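RNA-dependent RNA polymerase (Taggert virus, PDB 6DX3) contains a viral OTU-family cysteine protease domain, which probably removes ubiquitin from modified proteins. Local coordinates at residues F29-Q34 with N143-R148; T115-H120 with D128-Y133. All coordinates share one frame; numbering follows the deposited sequence.

Contact 1 (F29-Q34 with N143-R148); sequences FEIVNQ and NIMHRR
Arg-147 NH1, in a salt bridge with Asp-152, also lies 4.0 Å from Ile-31 CG2 and 4.3 Å from Asn-33 ND2, the latter at the guanidinium edge. A second acid, Glu-121, pairs with Arg-147 NE, which a bend at chi3 (73°) turns aside. Arginine suits this place because its flat end can serve two acids and still lie against apolar side chains: the thioether sulfur Met-145 SD sits 4.1 Å above one face of the guanidinium, toward its rim. Met-145 SD also meets Ile-31 CD1 at 4.3 Å. At the other end, Phe-29 and Asn-143 cross at about a right angle, with Phe-29 CE2 3.7 Å from Asn-143 CG and the ring and amide planes 41° apart. The amide lies beside a hydrophobic ring yet keeps polar partners: Trp-119 NE1 donates to OD1, and ND2 to Met-138 O. This is side-chain packing between strands one strand apart in the mixed sheet of the OTU-like protease domain, the segment axes 8.5 Å apart at closest approach. Strand 150-156 runs between them, its Leu-154 touching Phe-29, Ile-31 and Met-145, while Ile-144 and Gln-34 touch helix 40-49.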
loop_
_atom_site.group_PDB
_atom_site.type_symbol
_atom_site.label_atom_id
_atom_site.label_comp_id
_atom_site.label_asym_id
_atom_site.label_seq_id
_atom_site.Cartn_x
_atom_site.Cartn_y
_atom_site.Cartn_z
ATOM N N PHE A 29 -1.016 -12.960 9.568
ATOM C CA PHE A 29 -1.847 -12.733 8.391
ATOM C C PHE A 29 -2.007 -14.009 7.578
ATOM O O PHE A 29 -1.307 -15.004 7.776
ATOM C CB PHE A 29 -1.257 -11.649 7.477
ATOM C CG PHE A 29 -1.034 -10.334 8.156
ATOM C CD1 PHE A 29 0.242 -9.940 8.525
ATOM C CD2 PHE A 29 -2.098 -9.479 8.404
ATOM C CE1 PHE A 29 0.454 -8.728 9.143
ATOM C CE2 PHE A 29 -1.893 -8.262 9.024
ATOM C CZ PHE A 29 -0.617 -7.887 9.393
ATOM N N GLU A 30 -2.957 -13.952 6.654
ATOM C CA GLU A 30 -3.034 -14.857 5.518
ATOM C C GLU A 30 -2.633 -14.080 4.273
ATOM O O GLU A 30 -3.158 -12.988 4.023
ATOM C CB GLU A 30 -4.443 -15.430 5.348
ATOM C CG GLU A 30 -4.793 -15.735 3.899
ATOM C CD GLU A 30 -6.080 -16.507 3.754
ATOM O OE1 GLU A 30 -6.518 -17.124 4.747
ATOM O OE2 GLU A 30 -6.653 -16.493 2.644
ATOM N N ILE A 31 -1.694 -14.625 3.508
ATOM C CA ILE A 31 -1.259 -13.993 2.267
ATOM C C ILE A 31 -2.333 -14.240 1.214
ATOM O O ILE A 31 -2.538 -15.375 0.779
ATOM C CB ILE A 31 0.101 -14.528 1.805
ATOM C CG1 ILE A 31 1.165 -14.292 2.881
ATOM C CG2 ILE A 31 0.504 -13.885 0.481
ATOM C CD1 ILE A 31 2.448 -15.070 2.655
ATOM N N VAL A 32 -3.028 -13.178 0.808
ATOM C CA VAL A 32 -4.014 -13.259 -0.263
ATOM C C VAL A 32 -3.297 -12.864 -1.549
ATOM O O VAL A 32 -3.073 -11.680 -1.814
ATOM C CB VAL A 32 -5.231 -12.374 0.009
ATOM C CG1 VAL A 32 -6.290 -12.594 -1.065
ATOM C CG2 VAL A 32 -5.800 -12.666 1.389
ATOM N N ASN A 33 -2.933 -13.863 -2.348
ATOM C CA ASN A 33 -2.086 -13.622 -3.508
ATOM C C ASN A 33 -2.837 -12.832 -4.572
ATOM O O ASN A 33 -3.996 -13.117 -4.883
ATOM C CB ASN A 33 -1.586 -14.945 -4.088
ATOM C CG ASN A 33 -0.945 -15.832 -3.042
ATOM O OD1 ASN A 33 -1.574 -16.758 -2.527
ATOM N ND2 ASN A 33 0.312 -15.552 -2.716
ATOM N N GLN A 34 -2.163 -11.834 -5.124
ATOM C CA GLN A 34 -2.679 -10.979 -6.177
ATOM C C GLN A 34 -2.023 -11.324 -7.508
ATOM O O GLN A 34 -0.923 -11.886 -7.539
ATOM C CB GLN A 34 -2.426 -9.505 -5.832
ATOM C CG GLN A 34 -3.089 -9.069 -4.537
ATOM C CD GLN A 34 -4.580 -9.340 -4.540
ATOM O OE1 GLN A 34 -5.291 -8.958 -5.471
ATOM N NE2 GLN A 34 -5.062 -10.002 -3.495
ATOM N N ASN A 143 -3.417 -3.897 5.150
ATOM C CA ASN A 143 -2.062 -4.425 5.220
ATOM C C ASN A 143 -1.716 -5.075 3.889
ATOM O O ASN A 143 -2.485 -5.895 3.376
ATOM C CB ASN A 143 -1.922 -5.431 6.363
ATOM C CG ASN A 143 -2.165 -4.805 7.722
ATOM O OD1 ASN A 143 -1.228 -4.370 8.394
ATOM N ND2 ASN A 143 -3.428 -4.752 8.136
ATOM N N ILE A 144 -0.572 -4.687 3.322
ATOM C CA ILE A 144 -0.071 -5.280 2.091
ATOM C C ILE A 144 1.385 -5.674 2.298
ATOM O O ILE A 144 2.066 -5.180 3.199
ATOM C CB ILE A 144 -0.211 -4.341 0.870
ATOM C CG1 ILE A 144 0.647 -3.091 1.042
ATOM C CG2 ILE A 144 -1.663 -3.950 0.645
ATOM C CD1 ILE A 144 0.572 -2.156 -0.137
ATOM N N MET A 145 1.856 -6.582 1.445
ATOM C CA MET A 145 3.181 -7.176 1.562
ATOM C C MET A 145 4.003 -6.801 0.338
ATOM O O MET A 145 3.625 -7.129 -0.792
ATOM C CB MET A 145 3.086 -8.698 1.702
ATOM C CG MET A 145 4.369 -9.386 2.165
ATOM S SD MET A 145 4.103 -11.145 2.493
ATOM C CE MET A 145 5.743 -11.805 2.261
ATOM N N HIS A 146 5.127 -6.129 0.563
ATOM C CA HIS A 146 6.019 -5.703 -0.511
ATOM C C HIS A 146 7.065 -6.784 -0.756
ATOM O O HIS A 146 7.909 -7.045 0.108
ATOM C CB HIS A 146 6.680 -4.373 -0.143
ATOM C CG HIS A 146 7.294 -3.655 -1.303
ATOM N ND1 HIS A 146 8.138 -2.576 -1.146
ATOM C CD2 HIS A 146 7.179 -3.853 -2.638
ATOM C CE1 HIS A 146 8.519 -2.139 -2.333
ATOM N NE2 HIS A 146 7.952 -2.900 -3.256
ATOM N N ARG A 147 7.017 -7.404 -1.934
ATOM C CA ARG A 147 7.856 -8.553 -2.271
ATOM C C ARG A 147 8.637 -8.222 -3.538
ATOM O O ARG A 147 8.149 -8.457 -4.648
ATOM C CB ARG A 147 7.003 -9.806 -2.445
ATOM C CG ARG A 147 5.819 -9.863 -1.498
ATOM C CD ARG A 147 5.034 -11.158 -1.648
ATOM N NE ARG A 147 5.737 -12.307 -1.095
ATOM C CZ ARG A 147 5.211 -13.524 -0.997
ATOM N NH1 ARG A 147 3.973 -13.748 -1.419
ATOM N NH2 ARG A 147 5.918 -14.524 -0.479
ATOM N N ARG A 148 9.802 -7.624 -3.375
ATOM C CA ARG A 148 10.583 -7.108 -4.465
ATOM C C ARG A 148 9.663 -6.108 -5.129
ATOM O O ARG A 148 9.274 -5.184 -4.546
ATOM C CB ARG A 148 11.201 -8.151 -5.404
ATOM C CG ARG A 148 12.010 -9.234 -4.703
ATOM C CD ARG A 148 13.292 -8.790 -4.011
ATOM N NE ARG A 148 14.369 -8.638 -4.960
ATOM C CZ ARG A 148 15.252 -9.572 -5.257
ATOM N NH1 ARG A 148 15.239 -10.754 -4.662
ATOM N NH2 ARG A 148 16.147 -9.302 -6.166
#

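Contact 2 (T115-H120 with D128-Y133)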
loop_
_atom_site.group_PDB
_atom_site.type_symbol
_atom_site.label_atom_id
_atom_site.label_comp_id
_atom_site.label_asym_id
_atom_site.label_seq_id
_atom_site.Cartn_x
_atom_site.Cartn_y
_atom_site.Cartn_z
ATOM N N THR A 115 -5.912 3.938 6.550
ATOM C CA THR A 115 -4.528 3.663 6.900
ATOM C C THR A 115 -4.054 2.409 6.178
ATOM O O THR A 115 -4.793 1.427 6.064
ATOM C CB THR A 115 -4.380 3.499 8.413
ATOM O OG1 THR A 115 -4.790 4.707 9.068
ATOM C CG2 THR A 115 -2.939 3.196 8.786
ATOM N N VAL A 116 -2.824 2.458 5.669
ATOM C CA VAL A 116 -2.228 1.342 4.943
ATOM C C VAL A 116 -0.879 1.012 5.562
ATOM O O VAL A 116 -0.026 1.895 5.711
ATOM C CB VAL A 116 -2.065 1.647 3.442
ATOM C CG1 VAL A 116 -1.415 0.464 2.735
ATOM C CG2 VAL A 116 -3.413 1.972 2.811
ATOM N N TYR A 117 -0.691 -0.254 5.923
ATOM C CA TYR A 117 0.602 -0.782 6.335
ATOM C C TYR A 117 1.236 -1.479 5.140
ATOM O O TYR A 117 0.571 -2.265 4.456
ATOM C CB TYR A 117 0.460 -1.775 7.491
ATOM C CG TYR A 117 0.055 -1.187 8.827
ATOM C CD1 TYR A 117 0.807 -1.437 9.967
ATOM C CD2 TYR A 117 -1.090 -0.411 8.957
ATOM C CE1 TYR A 117 0.441 -0.918 11.192
ATOM C CE2 TYR A 117 -1.463 0.115 10.178
ATOM C CZ TYR A 117 -0.693 -0.144 11.292
ATOM O OH TYR A 117 -1.057 0.374 12.514
ATOM N N ILE A 118 2.511 -1.198 4.890
ATOM C CA ILE A 118 3.272 -1.856 3.832
ATOM C C ILE A 118 4.390 -2.642 4.499
ATOM O O ILE A 118 5.358 -2.057 5.003
ATOM C CB ILE A 118 3.836 -0.863 2.809
ATOM C CG1 ILE A 118 2.750 0.102 2.329
ATOM C CG2 ILE A 118 4.435 -1.612 1.626
ATOM C CD1 ILE A 118 3.251 1.109 1.303
ATOM N N TRP A 119 4.259 -3.965 4.505
ATOM C CA TRP A 119 5.243 -4.840 5.128
ATOM C C TRP A 119 6.258 -5.287 4.084
ATOM O O TRP A 119 5.885 -5.814 3.032
ATOM C CB TRP A 119 4.561 -6.052 5.765
ATOM C CG TRP A 119 3.470 -5.685 6.733
ATOM C CD1 TRP A 119 2.205 -5.268 6.427
ATOM C CD2 TRP A 119 3.552 -5.704 8.164
ATOM N NE1 TRP A 119 1.496 -5.025 7.579
ATOM C CE2 TRP A 119 2.298 -5.288 8.658
ATOM C CE3 TRP A 119 4.561 -6.031 9.075
ATOM C CZ2 TRP A 119 2.028 -5.191 10.024
ATOM C CZ3 TRP A 119 4.291 -5.936 10.429
ATOM C CH2 TRP A 119 3.036 -5.518 10.891
ATOM N N HIS A 120 7.537 -5.074 4.375
ATOM C CA HIS A 120 8.599 -5.384 3.427
ATOM C C HIS A 120 9.154 -6.775 3.702
ATOM O O HIS A 120 9.695 -7.031 4.783
ATOM C CB HIS A 120 9.719 -4.351 3.492
ATOM C CG HIS A 120 10.950 -4.763 2.747
ATOM N ND1 HIS A 120 12.032 -5.349 3.367
ATOM C CD2 HIS A 120 11.263 -4.693 1.431
ATOM C CE1 HIS A 120 12.963 -5.613 2.467
ATOM N NE2 HIS A 120 12.520 -5.226 1.284
ATOM N N ASP A 128 11.156 -7.455 7.717
ATOM C CA ASP A 128 12.130 -6.796 8.578
ATOM C C ASP A 128 11.844 -5.322 8.830
ATOM O O ASP A 128 12.487 -4.730 9.705
ATOM C CB ASP A 128 13.551 -6.941 8.002
ATOM C CG ASP A 128 13.709 -6.270 6.647
ATOM O OD1 ASP A 128 12.725 -6.225 5.880
ATOM O OD2 ASP A 128 14.822 -5.788 6.347
ATOM N N TYR A 129 10.916 -4.709 8.098
ATOM C CA TYR A 129 10.475 -3.359 8.428
ATOM C C TYR A 129 9.091 -3.136 7.836
ATOM O O TYR A 129 8.645 -3.869 6.949
ATOM C CB TYR A 129 11.471 -2.290 7.947
ATOM C CG TYR A 129 11.412 -1.920 6.476
ATOM C CD1 TYR A 129 10.480 -1.002 6.003
ATOM C CD2 TYR A 129 12.323 -2.451 5.570
ATOM C CE1 TYR A 129 10.430 -0.652 4.668
ATOM C CE2 TYR A 129 12.288 -2.100 4.230
ATOM C CZ TYR A 129 11.335 -1.202 3.785
ATOM O OH TYR A 129 11.286 -0.847 2.457
ATOM N N VAL A 130 8.416 -2.110 8.348
ATOM C CA VAL A 130 7.061 -1.767 7.934
ATOM C C VAL A 130 6.931 -0.249 7.924
ATOM O O VAL A 130 7.528 0.441 8.757
ATOM C CB VAL A 130 6.010 -2.420 8.864
ATOM C CG1 VAL A 130 6.183 -1.938 10.301
ATOM C CG2 VAL A 130 4.595 -2.154 8.367
ATOM N N VAL A 131 6.176 0.275 6.959
ATOM C CA VAL A 131 5.844 1.692 6.922
ATOM C C VAL A 131 4.331 1.831 6.996
ATOM O O VAL A 131 3.582 0.978 6.506
ATOM C CB VAL A 131 6.404 2.408 5.670
ATOM C CG1 VAL A 131 7.917 2.234 5.588
ATOM C CG2 VAL A 131 5.731 1.902 4.410
ATOM N N ARG A 132 3.880 2.911 7.630
ATOM C CA ARG A 132 2.461 3.140 7.859
ATOM C C ARG A 132 2.082 4.513 7.335
ATOM O O ARG A 132 2.652 5.523 7.760
ATOM C CB ARG A 132 2.107 3.024 9.345
ATOM C CG ARG A 132 0.612 3.147 9.621
ATOM C CD ARG A 132 0.312 3.105 11.107
ATOM N NE ARG A 132 0.651 4.362 11.763
ATOM C CZ ARG A 132 0.927 4.477 13.056
ATOM N NH1 ARG A 132 0.904 3.405 13.837
ATOM N NH2 ARG A 132 1.227 5.661 13.568
ATOM N N TYR A 133 1.127 4.544 6.411
ATOM C CA TYR A 133 0.496 5.779 5.956
ATOM C C TYR A 133 -0.836 5.886 6.690
ATOM O O TYR A 133 -1.819 5.255 6.302
ATOM C CB TYR A 133 0.313 5.772 4.441
ATOM C CG TYR A 133 1.617 5.794 3.677
ATOM C CD1 TYR A 133 2.233 6.995 3.352
ATOM C CD2 TYR A 133 2.233 4.614 3.283
ATOM C CE1 TYR A 133 3.424 7.021 2.656
ATOM C CE2 TYR A 133 3.428 4.630 2.589
ATOM C CZ TYR A 133 4.017 5.836 2.275
ATOM O OH TYR A 133 5.207 5.862 1.579
#
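Val-130 puts its CG2 methyl over the six-membered ring of Trp-119, 3.9 Å from the centroid, a CH-pi contact of bump on flat surface. On the same face, Arg-132 and Tyr-117 lie side by side: Arg-132 CG stands over the tyrosine ring toward its rim, and Arg-132 CD reaches Tyr-117 CZ at 3.4 Å. A long aliphatic stem suits this place, covering the phenol while Arg-132 NE donates to Gly-134 O and the guanidinium makes cation-pi contacts with Trp-9 and Tyr-17. On the other face, shared by aliphatic and aromatic residues, Ile-118 CB meets Val-131 CG2 at 3.7 Å, and Ile-118 CD1 abuts the edge of Tyr-133 at CE2, 3.8 Å away. There His-120 CG, anti to the backbone N (chi1 168°), comes 3.3 Å from Tyr-129 CE2, the near-parallel rings slid apart and barely overlapping. His-120 ND1 donates to the syn lone pair of Asp-128 OD1 at 2.8 Å. Val-116/Tyr-133 and Ile-118/Val-131 are hydrogen-bonded pairs, Tyr-117/Arg-132 and Trp-119/Val-130 non-hydrogen-bonded ones. Strand 17-24 flanks this antiparallel hairpin beyond 126-133 and strand 142-147 beyond 116-121; helix 102-112 packs on Val-116, Ile-118 and Tyr-133.

From the N terminus, the chain lays down strands 10-11 and 17-24, then reaches edge strand 29-32, the first half of contact 1. It next runs through four helices, 40-49 to 102-112, before entering strand 116-121. Contact 2 closes a hairpin there, its segments only seven residues apart, and the chain then passes to strand 142-147, where contact 1 closes its own loop of 108 residues. The smaller loop thus lies wholly within the larger, and the two do not cross. Strands 116-121 and 142-147 are parallel neighbours, probably hydrogen-bonded between Trp-119 and Ile-144. Trp-119 also meets Phe-29, so the middle of the sheet is tied to its 29-32 edge.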